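Local coordinates for protein L-talarate/Galactarate Dehydratase (Salmonella typhimurium, PDB 2PP0) that dehydrates L-talarate and galactarate to 5-keto-4-deoxy-D-glucarate and also epimerises L-talarate to galactarate, using one magnesium ion per subunit, at residues 318-332 against 341-354. Sequence-based numbering, arbitrary orientation.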
ATOM      1  N   ALA B 318      -7.456   8.650   2.905  1.00 28.68           N
ATOM      2  CA  ALA B 318      -8.381   9.016   3.974  1.00 27.67           C
ATOM      3  C   ALA B 318      -7.674   9.059   5.326  1.00 30.19           C
ATOM      4  O   ALA B 318      -7.907   9.966   6.131  1.00 28.12           O
ATOM      5  CB  ALA B 318      -9.541   8.023   4.027  1.00 27.70           C
ATOM      6  N   ALA B 319      -6.824   8.063   5.577  1.00 29.89           N
ATOM      7  CA  ALA B 319      -6.082   7.978   6.832  1.00 32.64           C
ATOM      8  C   ALA B 319      -5.127   9.159   6.964  1.00 32.53           C
ATOM      9  O   ALA B 319      -4.970   9.723   8.046  1.00 32.13           O
ATOM     10  CB  ALA B 319      -5.302   6.657   6.894  1.00 29.78           C
ATOM     11  N   LYS B 320      -4.491   9.526   5.858  1.00 35.09           N
ATOM     12  CA  LYS B 320      -3.559  10.647   5.847  1.00 36.82           C
ATOM     13  C   LYS B 320      -4.292  11.937   6.236  1.00 37.38           C
ATOM     14  O   LYS B 320      -3.704  12.840   6.841  1.00 36.55           O
ATOM     15  CB  LYS B 320      -2.931  10.793   4.456  1.00 39.85           C
ATOM     16  CG  LYS B 320      -1.811  11.826   4.387  1.00 44.42           C
ATOM     17  CD  LYS B 320      -1.190  11.921   2.994  1.00 48.95           C
ATOM     18  CE  LYS B 320      -2.184  12.455   1.962  1.00 52.85           C
ATOM     19  NZ  LYS B 320      -1.560  12.651   0.616  1.00 53.96           N
ATOM     20  N   HIS B 321      -5.579  12.013   5.895  1.00 34.19           N
ATOM     21  CA  HIS B 321      -6.388  13.183   6.211  1.00 33.19           C
ATOM     22  C   HIS B 321      -7.133  13.052   7.535  1.00 33.00           C
ATOM     23  O   HIS B 321      -8.024  13.847   7.834  1.00 32.49           O
ATOM     24  CB  HIS B 321      -7.381  13.472   5.080  1.00 33.36           C
ATOM     25  CG  HIS B 321      -6.772  14.193   3.917  1.00 34.11           C
ATOM     26  ND1 HIS B 321      -5.878  13.595   3.055  1.00 35.17           N
ATOM     27  CD2 HIS B 321      -6.888  15.478   3.506  1.00 33.21           C
ATOM     28  CE1 HIS B 321      -5.468  14.481   2.163  1.00 33.47           C
ATOM     29  NE2 HIS B 321      -6.066  15.631   2.416  1.00 33.71           N
ATOM     30  N   GLY B 322      -6.773  12.037   8.319  1.00 31.79           N
ATOM     31  CA  GLY B 322      -7.390  11.837   9.620  1.00 30.33           C
ATOM     32  C   GLY B 322      -8.862  11.484   9.654  1.00 31.42           C
ATOM     33  O   GLY B 322      -9.524  11.696  10.673  1.00 32.12           O
ATOM     34  N   ARG B 323      -9.379  10.925   8.563  1.00 30.34           N
ATOM     35  CA  ARG B 323     -10.789  10.553   8.490  1.00 30.12           C
ATOM     36  C   ARG B 323     -11.025   9.104   8.917  1.00 31.68           C
ATOM     37  O   ARG B 323     -10.116   8.275   8.863  1.00 34.19           O
ATOM     38  CB  ARG B 323     -11.300  10.721   7.054  1.00 28.54           C
ATOM     39  CG  ARG B 323     -10.954  12.044   6.408  1.00 27.50           C
ATOM     40  CD  ARG B 323     -11.473  13.222   7.220  1.00 31.67           C
ATOM     41  NE  ARG B 323     -11.287  14.487   6.504  1.00 31.90           N
ATOM     42  CZ  ARG B 323     -11.631  15.674   6.987  1.00 34.82           C
ATOM     43  NH1 ARG B 323     -12.178  15.768   8.193  1.00 34.42           N
ATOM     44  NH2 ARG B 323     -11.442  16.768   6.258  1.00 34.12           N
ATOM     45  N   LYS B 324     -12.252   8.804   9.330  1.00 32.30           N
ATOM     46  CA  LYS B 324     -12.622   7.448   9.725  1.00 30.67           C
ATOM     47  C   LYS B 324     -13.090   6.723   8.468  1.00 31.46           C
ATOM     48  O   LYS B 324     -13.408   7.358   7.454  1.00 29.91           O
ATOM     49  CB  LYS B 324     -13.768   7.469  10.741  1.00 32.02           C
ATOM     50  CG  LYS B 324     -13.441   8.104  12.090  1.00 34.33           C
ATOM     51  CD  LYS B 324     -12.460   7.258  12.891  1.00 35.66           C
ATOM     52  CE  LYS B 324     -12.339   7.768  14.326  1.00 34.10           C
ATOM     53  NZ  LYS B 324     -13.660   7.780  15.033  1.00 35.16           N
ATOM     54  N   LEU B 325     -13.148   5.397   8.538  1.00 29.52           N
ATOM     55  CA  LEU B 325     -13.579   4.594   7.407  1.00 30.43           C
ATOM     56  C   LEU B 325     -14.834   3.785   7.723  1.00 30.50           C
ATOM     57  O   LEU B 325     -14.963   3.206   8.798  1.00 30.95           O
ATOM     58  CB  LEU B 325     -12.462   3.632   6.980  1.00 30.60           C
ATOM     59  CG  LEU B 325     -12.724   2.838   5.696  1.00 32.12           C
ATOM     60  CD1 LEU B 325     -12.537   3.766   4.500  1.00 29.03           C
ATOM     61  CD2 LEU B 325     -11.768   1.656   5.597  1.00 31.64           C
ATOM     62  N   ALA B 326     -15.766   3.761   6.778  1.00 29.89           N
ATOM     63  CA  ALA B 326     -16.999   2.997   6.921  1.00 28.66           C
ATOM     64  C   ALA B 326     -17.405   2.559   5.517  1.00 30.34           C
ATOM     65  O   ALA B 326     -18.250   3.196   4.871  1.00 31.69           O
ATOM     66  CB  ALA B 326     -18.093   3.846   7.557  1.00 28.91           C
ATOM     67  N   PRO B 327     -16.797   1.463   5.025  1.00 29.17           N
ATOM     68  CA  PRO B 327     -17.064   0.907   3.693  1.00 29.77           C
ATOM     69  C   PRO B 327     -18.545   0.601   3.482  1.00 30.60           C
ATOM     70  O   PRO B 327     -19.278   0.294   4.428  1.00 28.94           O
ATOM     71  CB  PRO B 327     -16.218  -0.367   3.663  1.00 28.26           C
ATOM     72  CG  PRO B 327     -15.123  -0.094   4.653  1.00 27.80           C
ATOM     73  CD  PRO B 327     -15.857   0.603   5.769  1.00 27.46           C
ATOM     74  N   HIS B 328     -18.980   0.673   2.233  1.00 31.81           N
ATOM     75  CA  HIS B 328     -20.375   0.412   1.918  1.00 32.52           C
ATOM     76  C   HIS B 328     -20.628  -0.989   1.373  1.00 33.06           C
ATOM     77  O   HIS B 328     -19.917  -1.455   0.479  1.00 32.56           O
ATOM     78  CB  HIS B 328     -20.878   1.452   0.912  1.00 31.51           C
ATOM     79  CG  HIS B 328     -22.160   1.075   0.241  1.00 30.59           C
ATOM     80  ND1 HIS B 328     -22.201   0.410  -0.966  1.00 32.44           N
ATOM     81  CD2 HIS B 328     -23.447   1.241   0.622  1.00 31.45           C
ATOM     82  CE1 HIS B 328     -23.459   0.185  -1.300  1.00 30.71           C
ATOM     83  NE2 HIS B 328     -24.235   0.678  -0.352  1.00 29.92           N
ATOM     84  N   PHE B 329     -21.636  -1.658   1.931  1.00 34.13           N
ATOM     85  CA  PHE B 329     -22.033  -2.983   1.459  1.00 35.64           C
ATOM     86  C   PHE B 329     -20.885  -3.995   1.492  1.00 35.58           C
ATOM     87  O   PHE B 329     -19.950  -3.865   2.283  1.00 37.33           O
ATOM     88  CB  PHE B 329     -22.578  -2.828   0.027  1.00 38.00           C
ATOM     89  CG  PHE B 329     -23.402  -3.991  -0.470  1.00 38.34           C
ATOM     90  CD1 PHE B 329     -24.415  -4.541   0.310  1.00 40.61           C
ATOM     91  CD2 PHE B 329     -23.214  -4.481  -1.761  1.00 39.56           C
ATOM     92  CE1 PHE B 329     -25.234  -5.560  -0.194  1.00 40.34           C
ATOM     93  CE2 PHE B 329     -24.023  -5.493  -2.274  1.00 39.90           C
ATOM     94  CZ  PHE B 329     -25.037  -6.034  -1.489  1.00 39.44           C
ATOM     95  N   ALA B 330     -20.991  -5.007   0.635  1.00 35.78           N
ATOM     96  CA  ALA B 330     -20.008  -6.080   0.486  1.00 35.74           C
ATOM     97  C   ALA B 330     -19.132  -6.357   1.713  1.00 35.98           C
ATOM     98  O   ALA B 330     -17.904  -6.309   1.622  1.00 34.01           O
ATOM     99  CB  ALA B 330     -19.126  -5.790  -0.727  1.00 35.08           C
ATOM    100  N   MET B 331     -19.757  -6.664   2.850  1.00 34.82           N
ATOM    101  CA  MET B 331     -18.998  -6.938   4.068  1.00 35.00           C
ATOM    102  C   MET B 331     -18.052  -8.125   3.897  1.00 34.97           C
ATOM    103  O   MET B 331     -17.035  -8.225   4.591  1.00 33.60           O
ATOM    104  CB  MET B 331     -19.942  -7.166   5.267  1.00 33.66           C
ATOM    105  CG  MET B 331     -21.004  -8.246   5.080  1.00 32.96           C
ATOM    106  SD  MET B 331     -22.110  -8.414   6.517  1.00 27.30           S
ATOM    107  CE  MET B 331     -22.739 -10.068   6.222  1.00 33.15           C
ATOM    108  N   GLU B 332     -18.375  -9.006   2.955  1.00 34.86           N
ATOM    109  CA  GLU B 332     -17.552 -10.183   2.688  1.00 35.59           C
ATOM    110  C   GLU B 332     -16.154  -9.761   2.248  1.00 35.45           C
ATOM    111  O   GLU B 332     -15.177 -10.490   2.444  1.00 34.38           O
ATOM    112  CB  GLU B 332     -18.202 -11.056   1.608  1.00 37.42           C
ATOM    113  CG  GLU B 332     -19.538 -11.713   2.013  1.00 38.60           C
ATOM    114  CD  GLU B 332     -20.692 -10.728   2.174  1.00 41.44           C
ATOM    115  OE1 GLU B 332     -20.607  -9.590   1.656  1.00 40.45           O
ATOM    116  OE2 GLU B 332     -21.705 -11.099   2.808  1.00 43.55           O
ATOM    117  N   TYR B 341      -7.526  -1.013   8.378  1.00 28.65           N
ATOM    118  CA  TYR B 341      -7.520   0.447   8.515  1.00 30.09           C
ATOM    119  C   TYR B 341      -6.962   0.851   9.886  1.00 30.53           C
ATOM    120  O   TYR B 341      -7.333   0.280  10.910  1.00 30.59           O
ATOM    121  CB  TYR B 341      -8.939   0.999   8.333  1.00 28.70           C
ATOM    122  CG  TYR B 341      -8.982   2.487   8.040  1.00 26.83           C
ATOM    123  CD1 TYR B 341      -8.449   2.999   6.859  1.00 26.47           C
ATOM    124  CD2 TYR B 341      -9.518   3.383   8.963  1.00 27.19           C
ATOM    125  CE1 TYR B 341      -8.445   4.371   6.604  1.00 26.42           C
ATOM    126  CE2 TYR B 341      -9.516   4.758   8.717  1.00 27.68           C
ATOM    127  CZ  TYR B 341      -8.976   5.241   7.540  1.00 25.89           C
ATOM    128  OH  TYR B 341      -8.941   6.598   7.316  1.00 29.60           O
ATOM    129  N   PRO B 342      -6.058   1.846   9.920  1.00 32.58           N
ATOM    130  CA  PRO B 342      -5.457   2.304  11.176  1.00 32.79           C
ATOM    131  C   PRO B 342      -6.410   2.893  12.216  1.00 33.58           C
ATOM    132  O   PRO B 342      -6.235   2.652  13.406  1.00 33.58           O
ATOM    133  CB  PRO B 342      -4.394   3.295  10.706  1.00 32.53           C
ATOM    134  CG  PRO B 342      -4.979   3.845   9.446  1.00 34.96           C
ATOM    135  CD  PRO B 342      -5.523   2.604   8.776  1.00 33.39           C
ATOM    136  N   LEU B 343      -7.405   3.667  11.786  1.00 33.22           N
ATOM    137  CA  LEU B 343      -8.361   4.241  12.736  1.00 33.40           C
ATOM    138  C   LEU B 343      -9.563   3.300  12.857  1.00 33.98           C
ATOM    139  O   LEU B 343      -9.851   2.545  11.931  1.00 32.50           O
ATOM    140  CB  LEU B 343      -8.796   5.640  12.280  1.00 34.46           C
ATOM    141  CG  LEU B 343      -7.649   6.651  12.129  1.00 34.09           C
ATOM    142  CD1 LEU B 343      -8.217   8.034  11.836  1.00 35.98           C
ATOM    143  CD2 LEU B 343      -6.814   6.692  13.409  1.00 35.94           C
ATOM    144  N   GLU B 344     -10.247   3.333  13.998  1.00 34.09           N
ATOM    145  CA  GLU B 344     -11.391   2.446  14.248  1.00 35.21           C
ATOM    146  C   GLU B 344     -12.515   2.670  13.224  1.00 34.76           C
ATOM    147  O   GLU B 344     -13.114   3.745  13.174  1.00 35.10           O
ATOM    148  CB  GLU B 344     -11.908   2.668  15.681  1.00 37.32           C
ATOM    149  CG  GLU B 344     -12.838   1.584  16.245  1.00 38.49           C
ATOM    150  CD  GLU B 344     -12.112   0.304  16.673  1.00 42.17           C
ATOM    151  OE1 GLU B 344     -11.006   0.396  17.244  1.00 43.27           O
ATOM    152  OE2 GLU B 344     -12.660  -0.800  16.457  1.00 42.46           O
ATOM    153  N   PRO B 345     -12.809   1.648  12.396  1.00 33.07           N
ATOM    154  CA  PRO B 345     -13.848   1.706  11.362  1.00 31.93           C
ATOM    155  C   PRO B 345     -15.167   1.028  11.739  1.00 31.70           C
ATOM    156  O   PRO B 345     -15.296   0.427  12.806  1.00 30.66           O
ATOM    157  CB  PRO B 345     -13.183   0.992  10.202  1.00 31.33           C
ATOM    158  CG  PRO B 345     -12.556  -0.181  10.922  1.00 31.04           C
ATOM    159  CD  PRO B 345     -11.960   0.457  12.194  1.00 31.88           C
ATOM    160  N   TRP B 346     -16.138   1.134  10.836  1.00 30.70           N
ATOM    161  CA  TRP B 346     -17.454   0.522  11.001  1.00 31.73           C
ATOM    162  C   TRP B 346     -17.740  -0.355   9.782  1.00 33.12           C
ATOM    163  O   TRP B 346     -17.354  -0.010   8.662  1.00 32.15           O
ATOM    164  CB  TRP B 346     -18.547   1.585  11.092  1.00 31.45           C
ATOM    165  CG  TRP B 346     -18.791   2.109  12.465  1.00 31.69           C
ATOM    166  CD1 TRP B 346     -18.225   3.210  13.039  1.00 31.99           C
ATOM    167  CD2 TRP B 346     -19.690   1.565  13.434  1.00 31.20           C
ATOM    168  NE1 TRP B 346     -18.723   3.388  14.307  1.00 32.67           N
ATOM    169  CE2 TRP B 346     -19.624   2.392  14.576  1.00 31.99           C
ATOM    170  CE3 TRP B 346     -20.549   0.457  13.448  1.00 31.17           C
ATOM    171  CZ2 TRP B 346     -20.387   2.148  15.724  1.00 31.91           C
ATOM    172  CZ3 TRP B 346     -21.309   0.213  14.590  1.00 30.54           C
ATOM    173  CH2 TRP B 346     -21.222   1.057  15.711  1.00 31.65           C
ATOM    174  N   LEU B 347     -18.417  -1.481  10.004  1.00 32.43           N
ATOM    175  CA  LEU B 347     -18.772  -2.400   8.924  1.00 32.86           C
ATOM    176  C   LEU B 347     -20.292  -2.396   8.784  1.00 31.92           C
ATOM    177  O   LEU B 347     -21.015  -2.426   9.779  1.00 31.97           O
ATOM    178  CB  LEU B 347     -18.282  -3.824   9.235  1.00 32.85           C
ATOM    179  CG  LEU B 347     -18.343  -4.854   8.093  1.00 34.26           C
ATOM    180  CD1 LEU B 347     -17.328  -4.484   7.030  1.00 33.68           C
ATOM    181  CD2 LEU B 347     -18.052  -6.258   8.623  1.00 34.07           C
ATOM    182  N   GLU B 348     -20.770  -2.369   7.547  1.00 32.70           N
ATOM    183  CA  GLU B 348     -22.198  -2.335   7.263  1.00 33.05           C
ATOM    184  C   GLU B 348     -22.750  -3.719   6.971  1.00 34.15           C
ATOM    185  O   GLU B 348     -22.198  -4.471   6.164  1.00 34.08           O
ATOM    186  CB  GLU B 348     -22.452  -1.393   6.080  1.00 35.29           C
ATOM    187  CG  GLU B 348     -23.871  -1.406   5.538  1.00 33.81           C
ATOM    188  CD  GLU B 348     -24.095  -0.327   4.494  1.00 36.08           C
ATOM    189  OE1 GLU B 348     -23.206  -0.139   3.626  1.00 34.83           O
ATOM    190  OE2 GLU B 348     -25.164   0.327   4.544  1.00 32.97           O
ATOM    191  N   HIS B 349     -23.852  -4.059   7.625  1.00 35.38           N
ATOM    192  CA  HIS B 349     -24.442  -5.375   7.433  1.00 36.60           C
ATOM    193  C   HIS B 349     -25.730  -5.453   6.621  1.00 36.45           C
ATOM    194  O   HIS B 349     -26.653  -4.653   6.799  1.00 35.93           O
ATOM    195  CB  HIS B 349     -24.675  -6.039   8.797  1.00 36.93           C
ATOM    196  CG  HIS B 349     -25.507  -7.283   8.728  1.00 38.44           C
ATOM    197  ND1 HIS B 349     -26.868  -7.256   8.509  1.00 38.26           N
ATOM    198  CD2 HIS B 349     -25.170  -8.590   8.834  1.00 37.84           C
ATOM    199  CE1 HIS B 349     -27.333  -8.493   8.482  1.00 38.95           C
ATOM    200  NE2 HIS B 349     -26.322  -9.321   8.676  1.00 39.30           N
ATOM    201  N   PHE B 350     -25.751  -6.442   5.732  1.00 36.68           N
ATOM    202  CA  PHE B 350     -26.880  -6.795   4.876  1.00 37.31           C
ATOM    203  C   PHE B 350     -26.800  -8.324   4.867  1.00 37.36           C
ATOM    204  O   PHE B 350     -25.703  -8.883   4.929  1.00 35.96           O
ATOM    205  CB  PHE B 350     -26.693  -6.322   3.429  1.00 39.23           C
ATOM    206  CG  PHE B 350     -26.935  -4.855   3.210  1.00 42.31           C
ATOM    207  CD1 PHE B 350     -25.952  -3.917   3.504  1.00 42.72           C
ATOM    208  CD2 PHE B 350     -28.131  -4.416   2.644  1.00 44.05           C
ATOM    209  CE1 PHE B 350     -26.153  -2.565   3.232  1.00 44.55           C
ATOM    210  CE2 PHE B 350     -28.339  -3.065   2.370  1.00 44.11           C
ATOM    211  CZ  PHE B 350     -27.347  -2.140   2.663  1.00 44.24           C
ATOM    212  N   GLU B 351     -27.937  -9.003   4.784  1.00 37.02           N
ATOM    213  CA  GLU B 351     -27.929 -10.462   4.748  1.00 38.02           C
ATOM    214  C   GLU B 351     -28.071 -10.919   3.298  1.00 37.55           C
ATOM    215  O   GLU B 351     -27.917 -12.099   2.980  1.00 37.76           O
ATOM    216  CB  GLU B 351     -29.093 -11.026   5.572  1.00 38.44           C
ATOM    217  CG  GLU B 351     -30.473 -10.647   5.040  1.00 40.01           C
ATOM    218  CD  GLU B 351     -31.020  -9.364   5.650  1.00 39.76           C
ATOM    219  OE1 GLU B 351     -30.269  -8.373   5.758  1.00 38.77           O
ATOM    220  OE2 GLU B 351     -32.215  -9.349   6.013  1.00 40.37           O
ATOM    221  N   TRP B 352     -28.352  -9.960   2.425  1.00 35.66           N
ATOM    222  CA  TRP B 352     -28.561 -10.207   1.006  1.00 34.79           C
ATOM    223  C   TRP B 352     -27.629 -11.199   0.329  1.00 33.94           C
ATOM    224  O   TRP B 352     -28.081 -12.074  -0.406  1.00 32.70           O
ATOM    225  CB  TRP B 352     -28.500  -8.882   0.242  1.00 35.90           C
ATOM    226  CG  TRP B 352     -29.538  -7.883   0.659  1.00 36.13           C
ATOM    227  CD1 TRP B 352     -30.493  -8.035   1.627  1.00 36.77           C
ATOM    228  CD2 TRP B 352     -29.717  -6.570   0.122  1.00 36.34           C
ATOM    229  NE1 TRP B 352     -31.255  -6.894   1.726  1.00 37.07           N
ATOM    230  CE2 TRP B 352     -30.799  -5.978   0.813  1.00 36.06           C
ATOM    231  CE3 TRP B 352     -29.068  -5.833  -0.878  1.00 36.33           C
ATOM    232  CZ2 TRP B 352     -31.245  -4.685   0.537  1.00 36.63           C
ATOM    233  CZ3 TRP B 352     -29.510  -4.547  -1.153  1.00 36.32           C
ATOM    234  CH2 TRP B 352     -30.590  -3.986  -0.446  1.00 36.05           C
ATOM    235  N   LEU B 353     -26.330 -11.062   0.568  1.00 33.23           N
ATOM    236  CA  LEU B 353     -25.353 -11.937  -0.068  1.00 34.30           C
ATOM    237  C   LEU B 353     -25.084 -13.261   0.647  1.00 34.76           C
ATOM    238  O   LEU B 353     -24.401 -14.124   0.100  1.00 35.54           O
ATOM    239  CB  LEU B 353     -24.031 -11.181  -0.257  1.00 34.05           C
ATOM    240  CG  LEU B 353     -24.145  -9.815  -0.951  1.00 34.84           C
ATOM    241  CD1 LEU B 353     -22.754  -9.229  -1.166  1.00 34.45           C
ATOM    242  CD2 LEU B 353     -24.869  -9.964  -2.289  1.00 33.43           C
ATOM    243  N   ASN B 354     -25.618 -13.427   1.855  1.00 35.43           N
ATOM    244  CA  ASN B 354     -25.396 -14.660   2.619  1.00 37.10           C
ATOM    245  C   ASN B 354     -25.537 -15.945   1.804  1.00 36.36           C
ATOM    246  O   ASN B 354     -24.663 -16.803   1.849  1.00 38.43           O
ATOM    247  CB  ASN B 354     -26.338 -14.742   3.830  1.00 35.65           C
ATOM    248  CG  ASN B 354     -25.966 -13.773   4.925  1.00 37.55           C
ATOM    249  OD1 ASN B 354     -24.847 -13.257   4.960  1.00 39.06           O
ATOM    250  ND2 ASN B 354     -26.899 -13.526   5.841  1.00 36.95           N
TER
HETATM  251  O   HOH W   1     -19.405  -2.460   5.070  1.00 36.91           O
HETATM  252  O   HOH W   2     -24.771  -9.861   2.727  1.00 37.91           O
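Tyr341 OH donates a hydrogen bond to Arg323 O, 2.6 Å away, from above the carbonyl plane. The backbones themselves are joined by Trp346 N to Leu325 O, 3.1 Å. The third bond belongs to the active site: Phe329 N-H donates to Glu348 OE1 (2.8 Å), approaching on the anti side and tilted 29° out of the carboxylate plane. In Glu348, a substrate-binding residue, CG anti to the backbone N (chi1 172°) and the straight chain beyond it point the carboxylate across at Phe329 N, with OE1 3.3 Å from His328 CD2. Its other oxygen is held by Lys195 and Thr167, so the carboxylate is fixed from both ends. His328, the proton donor/acceptor, runs beside it in the same direction and bonds through ND1 to Asp301, which is thought to raise its basicity.

One water joins the backbones, donating to Pro327 O and Phe329 O and accepting from Glu348 N; a second sits within 341-354 on Phe350 O and Leu353 N and reaches 318-332 through a weak bond to Glu332 OE2.

Among the rings, Phe329 turns its edge to the face of Phe350, a T-shaped pair with planes at 89°, while Leu353 CG meets Phe329 CZ and Trp352 completes the aromatic cluster. At the other end Leu325 CB sits over the centre of the Tyr341 ring, a CH-pi contact, and its own neighbour Pro342 lays CD near the rim of the opposite face. Met331 runs alongside His349, placing SD 3.8 Å from His349 CD2.

In the modified (beta/alpha)7beta barrel of the enolase superfamily, strand 324-325 lies parallel between 297-298 and 346-349; helix 331-339 makes the beta-alpha-beta connection, and 346-349 pairs in turn with 161-166.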